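PDB 7K46: aspartate carbamoyltransferase from Leishmania major, which probably catalyses transfer of the carbamoyl group of carbamoyl phosphate to L-aspartate, giving N-carbamoyl-L-aspartate in de novo pyrimidine synthesis. Local coordinates for residues A[4-9]-A[321-326]; A[12-17]-A[129-134]; A[32-37]-A[311-316]; A[56-61]-A[111-116]; A[102-107]-A[125-130]. All coordinates share one frame; numbering follows the deposited sequence.

Interaction 1. Residues A[4-9]-A[321-326]; sequences FNPVAS and ILFSVL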
# COMPACT_ATOMS: atom_id res chain seq x y z
N PHE A 4 -17.97 15.14 -16.78
CA PHE A 4 -18.98 14.12 -16.52
C PHE A 4 -20.03 14.66 -15.56
O PHE A 4 -19.72 15.47 -14.67
CB PHE A 4 -18.36 12.84 -15.94
CG PHE A 4 -17.33 12.20 -16.83
CD1 PHE A 4 -17.72 11.45 -17.92
CD2 PHE A 4 -15.98 12.34 -16.56
CE1 PHE A 4 -16.79 10.85 -18.75
CE2 PHE A 4 -15.04 11.75 -17.38
CZ PHE A 4 -15.45 11.00 -18.48
N ASN A 5 -21.27 14.21 -15.72
CA ASN A 5 -22.33 14.61 -14.81
C ASN A 5 -22.51 13.54 -13.75
O ASN A 5 -22.84 12.39 -14.08
CB ASN A 5 -23.63 14.85 -15.56
CG ASN A 5 -23.52 16.00 -16.55
OD1 ASN A 5 -23.29 17.15 -16.17
ND2 ASN A 5 -23.67 15.68 -17.84
N PRO A 6 -22.31 13.86 -12.47
CA PRO A 6 -22.49 12.85 -11.43
C PRO A 6 -23.96 12.45 -11.30
O PRO A 6 -24.87 13.21 -11.64
CB PRO A 6 -21.99 13.56 -10.17
CG PRO A 6 -22.26 15.00 -10.44
CD PRO A 6 -22.03 15.20 -11.91
N VAL A 7 -24.18 11.22 -10.83
CA VAL A 7 -25.54 10.78 -10.49
C VAL A 7 -25.89 11.43 -9.15
O VAL A 7 -25.40 11.02 -8.10
CB VAL A 7 -25.66 9.25 -10.43
CG1 VAL A 7 -27.12 8.84 -10.15
CG2 VAL A 7 -25.17 8.63 -11.75
N ALA A 8 -26.73 12.47 -9.20
CA ALA A 8 -26.88 13.36 -8.06
C ALA A 8 -27.42 12.65 -6.83
O ALA A 8 -27.11 13.05 -5.70
CB ALA A 8 -27.78 14.54 -8.44
N SER A 9 -28.24 11.61 -7.00
CA SER A 9 -28.83 10.95 -5.83
C SER A 9 -27.78 10.28 -4.95
O SER A 9 -28.07 10.00 -3.78
CB SER A 9 -29.87 9.92 -6.27
OG SER A 9 -29.27 8.92 -7.07
N ILE A 321 -19.58 5.33 -9.41
CA ILE A 321 -20.12 5.46 -8.06
C ILE A 321 -19.30 6.43 -7.23
O ILE A 321 -19.84 7.37 -6.63
CB ILE A 321 -20.22 4.07 -7.39
CG1 ILE A 321 -21.31 3.23 -8.08
CG2 ILE A 321 -20.55 4.22 -5.89
CD1 ILE A 321 -21.29 1.76 -7.69
N LEU A 322 -17.98 6.22 -7.18
CA LEU A 322 -17.14 7.10 -6.35
C LEU A 322 -17.22 8.54 -6.83
O LEU A 322 -17.30 9.47 -6.01
CB LEU A 322 -15.68 6.62 -6.38
CG LEU A 322 -15.38 5.27 -5.73
CD1 LEU A 322 -13.98 4.80 -6.12
CD2 LEU A 322 -15.52 5.35 -4.20
N PHE A 323 -17.20 8.75 -8.15
CA PHE A 323 -17.33 10.09 -8.71
C PHE A 323 -18.63 10.75 -8.28
O PHE A 323 -18.66 11.94 -7.94
CB PHE A 323 -17.26 9.99 -10.24
CG PHE A 323 -17.40 11.29 -10.96
CD1 PHE A 323 -16.28 12.10 -11.18
CD2 PHE A 323 -18.63 11.69 -11.48
CE1 PHE A 323 -16.41 13.30 -11.88
CE2 PHE A 323 -18.75 12.89 -12.17
CZ PHE A 323 -17.65 13.69 -12.37
N SER A 324 -19.71 9.99 -8.27
CA SER A 324 -21.02 10.55 -7.92
C SER A 324 -21.11 10.80 -6.42
O SER A 324 -21.67 11.81 -5.99
CB SER A 324 -22.12 9.60 -8.39
OG SER A 324 -22.09 9.43 -9.80
N VAL A 325 -20.55 9.90 -5.62
CA VAL A 325 -20.59 10.07 -4.16
C VAL A 325 -19.81 11.31 -3.74
O VAL A 325 -20.27 12.10 -2.90
CB VAL A 325 -20.06 8.80 -3.47
CG1 VAL A 325 -19.79 9.07 -1.97
CG2 VAL A 325 -21.06 7.64 -3.65
N LEU A 326 -18.65 11.54 -4.35
CA LEU A 326 -17.70 12.53 -3.86
C LEU A 326 -17.67 13.83 -4.66
O LEU A 326 -17.01 14.78 -4.24
CB LEU A 326 -16.29 11.94 -3.83
CG LEU A 326 -16.11 10.88 -2.75
CD1 LEU A 326 -14.70 10.27 -2.83
CD2 LEU A 326 -16.40 11.46 -1.36
O HOH W 1 -23.73 13.11 -7.15

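Interaction 2. Residues A[12-17]-A[129-134]; sequences GQSVAS and HPIMNA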
# COMPACT_ATOMS: atom_id res chain seq x y z
N GLY A 12 -22.71 12.28 -1.47
CA GLY A 12 -22.50 12.21 -0.03
C GLY A 12 -23.17 11.05 0.67
O GLY A 12 -23.29 11.07 1.89
N GLN A 13 -23.59 10.03 -0.07
CA GLN A 13 -24.35 8.91 0.47
C GLN A 13 -23.50 7.65 0.57
O GLN A 13 -22.78 7.29 -0.37
CB GLN A 13 -25.57 8.60 -0.41
CG GLN A 13 -26.63 9.68 -0.33
CD GLN A 13 -27.08 9.93 1.10
OE1 GLN A 13 -27.57 9.02 1.77
NE2 GLN A 13 -26.90 11.15 1.57
N SER A 14 -23.61 6.97 1.71
CA SER A 14 -23.07 5.62 1.82
C SER A 14 -23.83 4.69 0.87
O SER A 14 -25.01 4.88 0.60
CB SER A 14 -23.20 5.09 3.26
OG SER A 14 -22.34 5.79 4.16
N VAL A 15 -23.12 3.69 0.36
CA VAL A 15 -23.69 2.71 -0.56
C VAL A 15 -23.66 1.37 0.16
O VAL A 15 -22.63 0.68 0.20
CB VAL A 15 -22.93 2.67 -1.89
CG1 VAL A 15 -23.48 1.56 -2.79
CG2 VAL A 15 -23.05 4.03 -2.59
N ALA A 16 -24.79 1.02 0.77
CA ALA A 16 -24.89 -0.17 1.59
C ALA A 16 -25.52 -1.35 0.87
O ALA A 16 -25.14 -2.50 1.14
CB ALA A 16 -25.72 0.12 2.85
N SER A 17 -26.47 -1.10 -0.02
CA SER A 17 -27.21 -2.15 -0.70
C SER A 17 -27.63 -1.65 -2.07
O SER A 17 -27.98 -0.48 -2.23
CB SER A 17 -28.45 -2.58 0.10
OG SER A 17 -29.32 -3.37 -0.69
N HIS A 129 -18.26 10.11 7.05
CA HIS A 129 -18.06 10.12 5.62
C HIS A 129 -18.74 8.90 5.02
O HIS A 129 -19.05 7.94 5.73
CB HIS A 129 -16.56 10.13 5.26
CG HIS A 129 -15.84 11.35 5.73
ND1 HIS A 129 -15.14 11.40 6.91
CD2 HIS A 129 -15.76 12.60 5.19
CE1 HIS A 129 -14.64 12.61 7.08
NE2 HIS A 129 -15.00 13.36 6.05
N PRO A 130 -19.03 8.92 3.71
CA PRO A 130 -19.71 7.77 3.10
C PRO A 130 -18.90 6.49 3.21
O PRO A 130 -17.67 6.49 3.08
CB PRO A 130 -19.87 8.21 1.63
CG PRO A 130 -19.93 9.72 1.72
CD PRO A 130 -18.93 10.06 2.78
N ILE A 131 -19.61 5.39 3.46
CA ILE A 131 -19.04 4.05 3.47
C ILE A 131 -19.55 3.30 2.25
O ILE A 131 -20.77 3.25 2.02
CB ILE A 131 -19.41 3.28 4.75
CG1 ILE A 131 -18.85 3.98 5.99
CG2 ILE A 131 -18.90 1.82 4.68
CD1 ILE A 131 -19.37 3.37 7.28
N MET A 132 -18.64 2.71 1.49
CA MET A 132 -18.98 1.80 0.40
C MET A 132 -18.92 0.38 0.94
O MET A 132 -17.86 -0.08 1.38
CB MET A 132 -18.01 1.96 -0.77
CG MET A 132 -17.79 3.37 -1.30
SD MET A 132 -19.24 4.10 -2.08
CE MET A 132 -19.84 5.13 -0.75
N ASN A 133 -20.04 -0.32 0.92
CA ASN A 133 -20.06 -1.71 1.36
C ASN A 133 -19.44 -2.58 0.26
O ASN A 133 -19.99 -2.70 -0.84
CB ASN A 133 -21.48 -2.13 1.70
CG ASN A 133 -21.61 -3.62 1.94
OD1 ASN A 133 -20.61 -4.30 2.22
ND2 ASN A 133 -22.83 -4.14 1.83
N ALA A 134 -18.30 -3.20 0.55
CA ALA A 134 -17.58 -4.03 -0.41
C ALA A 134 -17.98 -5.50 -0.36
O ALA A 134 -17.32 -6.34 -0.99
CB ALA A 134 -16.07 -3.88 -0.19
O HOH W 2 -21.62 7.00 6.62

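Interaction 3. Residues A[32-37]-A[311-316]; sequences LALDMK and MRYGLF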
# COMPACT_ATOMS: atom_id res chain seq x y z
N LEU A 32 -22.95 6.58 -17.04
CA LEU A 32 -21.74 7.26 -16.55
C LEU A 32 -20.54 6.33 -16.62
O LEU A 32 -19.45 6.75 -17.02
CB LEU A 32 -21.97 7.78 -15.13
CG LEU A 32 -20.81 8.48 -14.40
CD1 LEU A 32 -20.29 9.64 -15.23
CD2 LEU A 32 -21.24 8.97 -13.00
N ALA A 33 -20.71 5.06 -16.24
CA ALA A 33 -19.61 4.11 -16.31
C ALA A 33 -19.14 3.92 -17.75
O ALA A 33 -17.94 3.90 -18.02
CB ALA A 33 -20.02 2.77 -15.69
N LEU A 34 -20.09 3.82 -18.68
CA LEU A 34 -19.71 3.65 -20.08
C LEU A 34 -19.03 4.90 -20.63
O LEU A 34 -18.08 4.80 -21.41
CB LEU A 34 -20.94 3.30 -20.92
CG LEU A 34 -21.55 1.92 -20.63
CD1 LEU A 34 -22.81 1.70 -21.48
CD2 LEU A 34 -20.54 0.82 -20.86
N ASP A 35 -19.51 6.09 -20.23
CA ASP A 35 -18.88 7.32 -20.68
C ASP A 35 -17.45 7.43 -20.16
O ASP A 35 -16.54 7.84 -20.89
CB ASP A 35 -19.71 8.53 -20.24
CG ASP A 35 -21.05 8.63 -20.98
OD1 ASP A 35 -21.23 7.91 -21.98
OD2 ASP A 35 -21.92 9.42 -20.56
N MET A 36 -17.23 7.03 -18.91
CA MET A 36 -15.87 6.99 -18.37
C MET A 36 -15.02 5.95 -19.08
O MET A 36 -13.83 6.18 -19.32
CB MET A 36 -15.91 6.73 -16.87
CG MET A 36 -16.43 7.91 -16.09
SD MET A 36 -16.51 7.52 -14.34
CE MET A 36 -16.81 9.16 -13.69
N LYS A 37 -15.60 4.78 -19.39
CA LYS A 37 -14.86 3.76 -20.13
C LYS A 37 -14.33 4.31 -21.45
O LYS A 37 -13.15 4.16 -21.77
CB LYS A 37 -15.74 2.53 -20.36
CG LYS A 37 -15.06 1.38 -21.13
CD LYS A 37 -16.03 0.20 -21.26
CE LYS A 37 -15.41 -1.03 -21.89
NZ LYS A 37 -14.94 -0.79 -23.28
N MET A 311 -14.89 -7.91 -15.01
CA MET A 311 -14.08 -7.22 -14.01
C MET A 311 -13.74 -5.80 -14.42
O MET A 311 -13.64 -4.91 -13.57
CB MET A 311 -12.78 -8.00 -13.74
CG MET A 311 -13.01 -9.27 -12.93
SD MET A 311 -11.47 -10.11 -12.55
CE MET A 311 -11.12 -10.93 -14.10
N ARG A 312 -13.56 -5.57 -15.73
CA ARG A 312 -13.27 -4.21 -16.19
C ARG A 312 -14.53 -3.34 -16.11
O ARG A 312 -14.45 -2.16 -15.76
CB ARG A 312 -12.70 -4.25 -17.60
CG ARG A 312 -12.27 -2.89 -18.14
CD ARG A 312 -11.12 -3.02 -19.14
NE ARG A 312 -10.67 -1.75 -19.68
CZ ARG A 312 -9.66 -1.04 -19.18
NH1 ARG A 312 -9.07 -1.40 -18.05
NH2 ARG A 312 -9.23 0.04 -19.84
N TYR A 313 -15.70 -3.91 -16.41
CA TYR A 313 -16.92 -3.19 -16.10
C TYR A 313 -17.01 -2.86 -14.62
O TYR A 313 -17.51 -1.79 -14.25
CB TYR A 313 -18.15 -3.99 -16.55
CG TYR A 313 -18.24 -4.12 -18.06
CD1 TYR A 313 -18.36 -2.99 -18.86
CD2 TYR A 313 -18.23 -5.37 -18.67
CE1 TYR A 313 -18.44 -3.10 -20.25
CE2 TYR A 313 -18.32 -5.49 -20.05
CZ TYR A 313 -18.42 -4.35 -20.83
OH TYR A 313 -18.51 -4.48 -22.21
N GLY A 314 -16.49 -3.74 -13.75
CA GLY A 314 -16.45 -3.42 -12.33
C GLY A 314 -15.63 -2.18 -12.02
O GLY A 314 -16.02 -1.35 -11.20
N LEU A 315 -14.47 -2.04 -12.69
CA LEU A 315 -13.68 -0.82 -12.52
C LEU A 315 -14.49 0.42 -12.86
O LEU A 315 -14.53 1.39 -12.08
CB LEU A 315 -12.42 -0.89 -13.40
CG LEU A 315 -11.63 0.42 -13.52
CD1 LEU A 315 -10.93 0.77 -12.20
CD2 LEU A 315 -10.60 0.33 -14.66
N PHE A 316 -15.17 0.43 -14.00
CA PHE A 316 -15.84 1.66 -14.41
C PHE A 316 -17.13 1.91 -13.63
O PHE A 316 -17.47 3.08 -13.37
CB PHE A 316 -16.06 1.62 -15.92
CG PHE A 316 -14.77 1.71 -16.69
CD1 PHE A 316 -13.97 2.83 -16.57
CD2 PHE A 316 -14.34 0.66 -17.49
CE1 PHE A 316 -12.76 2.92 -17.25
CE2 PHE A 316 -13.14 0.73 -18.17
CZ PHE A 316 -12.35 1.87 -18.05

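Interaction 4. Residues A[56-61]-A[111-116]; sequences PLFFED and VLRHAK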
# COMPACT_ATOMS: atom_id res chain seq x y z
N PRO A 56 -9.63 1.85 2.52
CA PRO A 56 -10.29 0.55 2.64
C PRO A 56 -9.97 -0.10 3.97
O PRO A 56 -8.85 -0.02 4.48
CB PRO A 56 -9.68 -0.26 1.48
CG PRO A 56 -8.77 0.72 0.71
CD PRO A 56 -8.40 1.77 1.71
N LEU A 57 -10.99 -0.75 4.54
CA LEU A 57 -10.86 -1.47 5.80
C LEU A 57 -11.41 -2.86 5.54
O LEU A 57 -12.63 -3.07 5.54
CB LEU A 57 -11.61 -0.75 6.93
CG LEU A 57 -11.32 -1.24 8.35
CD1 LEU A 57 -9.88 -0.90 8.77
CD2 LEU A 57 -12.34 -0.66 9.34
N PHE A 58 -10.52 -3.82 5.28
CA PHE A 58 -10.91 -5.15 4.81
C PHE A 58 -10.57 -6.16 5.89
O PHE A 58 -9.39 -6.43 6.16
CB PHE A 58 -10.23 -5.48 3.48
CG PHE A 58 -10.98 -4.99 2.27
CD1 PHE A 58 -11.38 -3.66 2.16
CD2 PHE A 58 -11.27 -5.86 1.22
CE1 PHE A 58 -12.08 -3.21 1.04
CE2 PHE A 58 -11.96 -5.42 0.10
CZ PHE A 58 -12.36 -4.09 0.00
N PHE A 59 -11.60 -6.70 6.53
CA PHE A 59 -11.42 -7.72 7.57
C PHE A 59 -11.33 -9.12 6.99
O PHE A 59 -10.96 -10.05 7.72
CB PHE A 59 -12.56 -7.64 8.58
CG PHE A 59 -12.50 -6.43 9.47
CD1 PHE A 59 -12.99 -5.20 9.03
CD2 PHE A 59 -11.96 -6.51 10.74
CE1 PHE A 59 -12.92 -4.08 9.83
CE2 PHE A 59 -11.90 -5.38 11.56
CZ PHE A 59 -12.38 -4.17 11.10
N GLU A 60 -11.68 -9.30 5.73
CA GLU A 60 -11.45 -10.54 5.02
C GLU A 60 -10.76 -10.19 3.70
O GLU A 60 -10.95 -9.11 3.15
CB GLU A 60 -12.75 -11.31 4.77
CG GLU A 60 -13.88 -10.46 4.21
CD GLU A 60 -15.13 -11.28 3.92
OE1 GLU A 60 -15.20 -12.42 4.43
OE2 GLU A 60 -16.03 -10.78 3.20
N ASP A 61 -9.94 -11.12 3.22
CA ASP A 61 -9.23 -10.89 1.97
C ASP A 61 -10.20 -10.95 0.80
O ASP A 61 -11.00 -11.88 0.69
CB ASP A 61 -8.12 -11.92 1.79
CG ASP A 61 -6.97 -11.72 2.76
OD1 ASP A 61 -6.98 -10.70 3.50
OD2 ASP A 61 -6.06 -12.57 2.78
N VAL A 111 -14.19 2.25 2.56
CA VAL A 111 -14.64 1.03 1.89
C VAL A 111 -14.53 -0.10 2.90
O VAL A 111 -13.42 -0.46 3.31
CB VAL A 111 -13.83 0.71 0.62
CG1 VAL A 111 -14.39 -0.55 -0.08
CG2 VAL A 111 -13.80 1.90 -0.35
N LEU A 112 -15.67 -0.67 3.31
CA LEU A 112 -15.71 -1.68 4.36
C LEU A 112 -16.02 -3.06 3.79
O LEU A 112 -17.03 -3.25 3.10
CB LEU A 112 -16.76 -1.33 5.43
CG LEU A 112 -16.86 -2.38 6.55
CD1 LEU A 112 -15.60 -2.38 7.43
CD2 LEU A 112 -18.12 -2.18 7.40
N ARG A 113 -15.16 -4.02 4.11
CA ARG A 113 -15.38 -5.43 3.81
C ARG A 113 -15.31 -6.22 5.11
O ARG A 113 -14.24 -6.36 5.71
CB ARG A 113 -14.35 -5.93 2.80
CG ARG A 113 -14.42 -7.41 2.52
CD ARG A 113 -15.43 -7.72 1.43
NE ARG A 113 -15.44 -9.14 1.10
CZ ARG A 113 -15.67 -9.62 -0.12
NH1 ARG A 113 -15.91 -8.83 -1.15
NH2 ARG A 113 -15.66 -10.95 -0.30
N HIS A 114 -16.46 -6.72 5.55
CA HIS A 114 -16.58 -7.48 6.79
C HIS A 114 -17.65 -8.53 6.57
O HIS A 114 -18.67 -8.25 5.93
CB HIS A 114 -16.96 -6.56 7.96
CG HIS A 114 -16.73 -7.15 9.31
ND1 HIS A 114 -17.45 -8.23 9.80
CD2 HIS A 114 -15.87 -6.80 10.30
CE1 HIS A 114 -17.04 -8.52 11.02
NE2 HIS A 114 -16.08 -7.67 11.35
N ALA A 115 -17.43 -9.75 7.08
CA ALA A 115 -18.40 -10.81 6.85
C ALA A 115 -19.74 -10.54 7.54
O ALA A 115 -20.78 -11.02 7.08
CB ALA A 115 -17.84 -12.16 7.30
N LYS A 116 -19.74 -9.80 8.65
CA LYS A 116 -20.94 -9.63 9.46
C LYS A 116 -21.72 -8.40 9.04
O LYS A 116 -21.17 -7.30 8.98
CB LYS A 116 -20.58 -9.52 10.94
CG LYS A 116 -19.84 -10.73 11.50
CD LYS A 116 -20.70 -11.98 11.42
CE LYS A 116 -20.09 -13.13 12.20
NZ LYS A 116 -20.97 -14.34 12.16

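Interaction 5. Residues A[102-107]-A[125-130]; sequences TLDSYS and SVATHP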
# COMPACT_ATOMS: atom_id res chain seq x y z
N THR A 102 -11.31 6.66 13.58
CA THR A 102 -9.93 6.92 13.20
C THR A 102 -9.82 7.18 11.69
O THR A 102 -9.16 8.14 11.27
CB THR A 102 -9.06 5.74 13.64
OG1 THR A 102 -9.15 5.60 15.07
CG2 THR A 102 -7.59 5.96 13.27
N LEU A 103 -10.49 6.36 10.87
CA LEU A 103 -10.48 6.58 9.43
C LEU A 103 -11.11 7.93 9.06
O LEU A 103 -10.62 8.63 8.17
CB LEU A 103 -11.22 5.45 8.71
CG LEU A 103 -10.42 4.21 8.30
CD1 LEU A 103 -9.76 3.55 9.50
CD2 LEU A 103 -11.31 3.21 7.55
N ASP A 104 -12.21 8.30 9.74
CA ASP A 104 -12.88 9.56 9.43
C ASP A 104 -12.04 10.78 9.77
O ASP A 104 -12.37 11.89 9.33
CB ASP A 104 -14.20 9.68 10.20
CG ASP A 104 -15.36 9.00 9.52
OD1 ASP A 104 -15.39 8.93 8.27
OD2 ASP A 104 -16.26 8.54 10.25
N SER A 105 -11.00 10.61 10.59
CA SER A 105 -10.18 11.76 10.93
C SER A 105 -9.41 12.29 9.73
O SER A 105 -9.01 13.46 9.72
CB SER A 105 -9.24 11.41 12.08
OG SER A 105 -8.19 10.56 11.62
N TYR A 106 -9.19 11.46 8.71
CA TYR A 106 -8.39 11.92 7.58
C TYR A 106 -8.96 11.54 6.22
O TYR A 106 -8.38 11.96 5.20
CB TYR A 106 -6.94 11.39 7.73
CG TYR A 106 -6.88 9.89 7.61
CD1 TYR A 106 -6.88 9.28 6.36
CD2 TYR A 106 -6.88 9.09 8.75
CE1 TYR A 106 -6.86 7.90 6.23
CE2 TYR A 106 -6.86 7.69 8.63
CZ TYR A 106 -6.86 7.11 7.36
OH TYR A 106 -6.85 5.74 7.21
N SER A 107 -10.05 10.76 6.14
CA SER A 107 -10.56 10.20 4.89
C SER A 107 -11.76 10.99 4.38
O SER A 107 -12.46 11.67 5.13
CB SER A 107 -10.99 8.74 5.06
OG SER A 107 -9.94 7.90 5.51
N SER A 125 -23.18 3.68 12.14
CA SER A 125 -23.71 4.34 13.33
C SER A 125 -22.82 5.49 13.80
O SER A 125 -23.30 6.35 14.55
CB SER A 125 -23.91 3.33 14.47
OG SER A 125 -22.71 3.09 15.20
N VAL A 126 -21.54 5.51 13.41
CA VAL A 126 -20.63 6.56 13.83
C VAL A 126 -19.94 7.27 12.68
O VAL A 126 -19.37 8.36 12.88
CB VAL A 126 -19.56 6.02 14.82
CG1 VAL A 126 -20.21 5.44 16.08
CG2 VAL A 126 -18.65 5.00 14.12
N ALA A 127 -19.93 6.71 11.46
CA ALA A 127 -19.15 7.31 10.38
C ALA A 127 -19.68 8.69 10.01
O ALA A 127 -20.89 8.95 10.05
CB ALA A 127 -19.18 6.41 9.15
N THR A 128 -18.76 9.60 9.68
CA THR A 128 -19.14 10.92 9.19
C THR A 128 -18.87 11.08 7.70
O THR A 128 -19.22 12.12 7.14
CB THR A 128 -18.41 12.03 9.96
OG1 THR A 128 -17.01 11.89 9.76
CG2 THR A 128 -18.73 11.94 11.46
N HIS A 129 -18.26 10.11 7.05
CA HIS A 129 -18.06 10.12 5.62
C HIS A 129 -18.74 8.90 5.02
O HIS A 129 -19.05 7.94 5.73
CB HIS A 129 -16.56 10.13 5.26
CG HIS A 129 -15.84 11.35 5.73
ND1 HIS A 129 -15.14 11.40 6.91
CD2 HIS A 129 -15.76 12.60 5.19
CE1 HIS A 129 -14.64 12.61 7.08
NE2 HIS A 129 -15.00 13.36 6.05
N PRO A 130 -19.03 8.92 3.71
CA PRO A 130 -19.71 7.77 3.10
C PRO A 130 -18.90 6.49 3.21
O PRO A 130 -17.67 6.49 3.08
CB PRO A 130 -19.87 8.21 1.63
CG PRO A 130 -19.93 9.72 1.72
CD PRO A 130 -18.93 10.06 2.78
O HOH W 3 -16.65 9.01 12.82

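Interaction 1. Residues A[4-9]-A[321-326]
F323 turns the edge of its ring to the backbone of residues 4-6: CZ lies 3.6 Å from F4 O, close to the ring plane, and CE2 lies 3.7 Å from P6 N. The same ring corner packs on aliphatic carbon, with F4 CB 3.7 Å from F323 CZ and P6 CB 3.9 Å from F323 CE2. F323 CG, anti to its own backbone N (chi1 179°), is thereby carried out toward residues 4-6. At the next residue, S324 OG accepts the V7 N-H at 2.9 Å with an N-H...O angle of 159°, and also bonds to A320 O in the preceding helical turn. A water donates to both V7 O and S324 O, adding a second, indirect link beside the direct one. The N-terminal loop is thereby laid across the last turns of helix 309-326, with L29 and L32 of helix 23-41 touching V7 and S324. With its hydroxyl engaged by A320 O and V7 N together, buried S324 is satisfied within the protein and fixes the loop at V7.

Interaction 2. Residues A[12-17]-A[129-134]
Two backbone hydrogen bonds connect V15 to the neighbouring chain segment: V15 N donates to I131 O, and N133 N to V15 O, each at 2.9 Å. Two more use side chains. S14 OG accepts the I131 N-H at 2.8 Å, nearly straight at 173°, and N133 ND2 reaches A16 O at 2.9 Å, with the acceptor 1° from the amide plane and an angle of 177° at the hydrogen. V15 and M132 form a single beta bridge, which sets the loop 12-17 against strand 131-133, the outermost strand of the parallel sheet in the carbamoyl phosphate-binding domain, with strand 109-113 as its neighbour inside that sheet. The apolar contact is made by the bent M132 chain, whose SD meets V15 CG2 at 3.8 Å. Van der Waals contacts with backbone carbonyls come from M132 CE, 3.7 Å from Q13 O, and from P130 CG, 3.6 Å from G12 O. Water-mediated contact is confined to the S14 end, where one water bonds to S14 OG and donates to H129 O.

Interaction 3. Residues A[32-37]-A[311-316]
K37 and F316 cross at about a right angle, with the lysine backbone and the start of its chain laid over the phenyl face. K37 CA sits 3.6 Å from the ring centroid and 10° off the normal, a CH-pi contact over the centre; K37 CG then comes to 3.6 Å from F316 CE2. CG of K37 is anti to the backbone N (chi1 180°), which carries it over that side of the ring. The opposite face of F316 has L315 CD2 above it, so aliphatic carbon lies over both faces, centred on the K37 side and near the rim on the L315 side. Farther out, the K37 and Y313 side chains cross at a slant, K37 CE 4.0 Å from Y313 CE1, while L34 CD2 makes a looser contact with the same ring atom. At the base of F316, A33 CB approaches F316 O at 3.5 Å.

The segment axes pass 9.4 Å apart at 102°, and A33 and F316 have the nearest CA atoms, 4.9 Å apart. This steep crossing joins helix 23-41 to helix 309-326, the C-terminal helix that returns to the N-terminal domain. The polar ends find partners beyond the interface: Y313 OH bonds to E155, and K37 NZ and R312 NE both form salt bridges with E41. With no hydrogen bond across the segments, cohesion between them is apolar and CH-pi; sharing E41 probably eases repulsion between the two like charges at its margin.

Interaction 4. Residues A[56-61]-A[111-116]
Strands 56-58 and 111-113 run parallel, their axes 4.7 Å apart and 4° from alignment, with P56, L57 and F58 paired to V111, L112 and R113. L57 N donates to V111 O at 2.7 Å, R113 N to L57 O at 3.1 Å, and F59 N to R113 O at 2.8 Å, carrying the pairing one residue past the strand end. On the face bearing F58 and R113, R113 CB lies over the centre of the F58 ring, 3.5 Å from its centroid, while V111 CG1 meets the ring edge at CE1. Beyond CB, R113 bends at chi2 (86°), and NE forms a salt bridge with E60 OE2 at 2.7 Å. The oxygen is met on its anti side, but tilted out of the carboxylate plane, with carboxylate and guanidinium planes 55° apart. On the other face, L57 and L112 lie side by side; past the strands, H114 CD2 sits over the F59 ring toward its rim, 3.5 Å from F59 CG. These are central strands of the parallel sheet in the carbamoyl phosphate-binding domain. Helix 63-74 covers P56, F58 and V111, helices 96-104 and 117-126 cover L57 and L112, and R113 NH1 bonds to A134 O, next to N133.

Interaction 5. Residues A[102-107]-A[125-130]
A histidine-carboxylate hydrogen bond joins the end region of helix 96-104 to the loop that leads from helix 117-126 into strand 131-133, with D104 and H129 as its partners. H129 ND1 donates to D104 OD1 at 2.8 Å with an angle of 156° at the hydrogen. The acceptor lies 4° from the imidazole plane, whereas the donor comes from above the carboxylate plane. H129 N adds only a weak bond to the same oxygen. The second oxygen, OD2, accepts the T128 N-H at 2.8 Å, likewise from above the carboxylate plane, and also a water at 2.6 Å; that water donates in turn to V126 O. Both carboxylate oxygens are thus held, which should restrict rotation of the group.

The two side chains D104 and H129 pass each other running in opposite senses, their flat groups 52° apart. S107 O lies over the centre of the imidazole, 3.0 Å above its plane and 3.1 Å from H129 CE1, a face contact and not a hydrogen bond. The carboxylate would be expected to favour a positively charged ring.

Around this joint, D104 also packs on L110 of strand 109-113, and S107 OG bonds to T55 on strand 53-58. The 102-107 side meets the third subunit, where S105 O accepts from R312 of that neighbouring chain, while V126 and A127 pack back on helix 96-104.

Overall arrangement
From the N terminus, residues 4-9 pack on 321-326, so interaction 1 closes nearly the whole chain into one loop that encloses the other four. Interaction 2 follows, joining residues 12-17 to the edge strand 131-133; interaction 3, from helix 23-41 to helix 309-326, crosses it, since their segments alternate. Interaction 4 lies within the loops of both and pairs two sheet strands, while interaction 5 crosses interaction 4 and ends in the same part of the chain as interaction 2, sharing H129 and P130. Interactions 1 and 3 both use helix 309-326, fastening the chain's end to its beginning; interactions 2, 4 and 5 tie together the sheet and helices of the carbamoyl phosphate-binding domain.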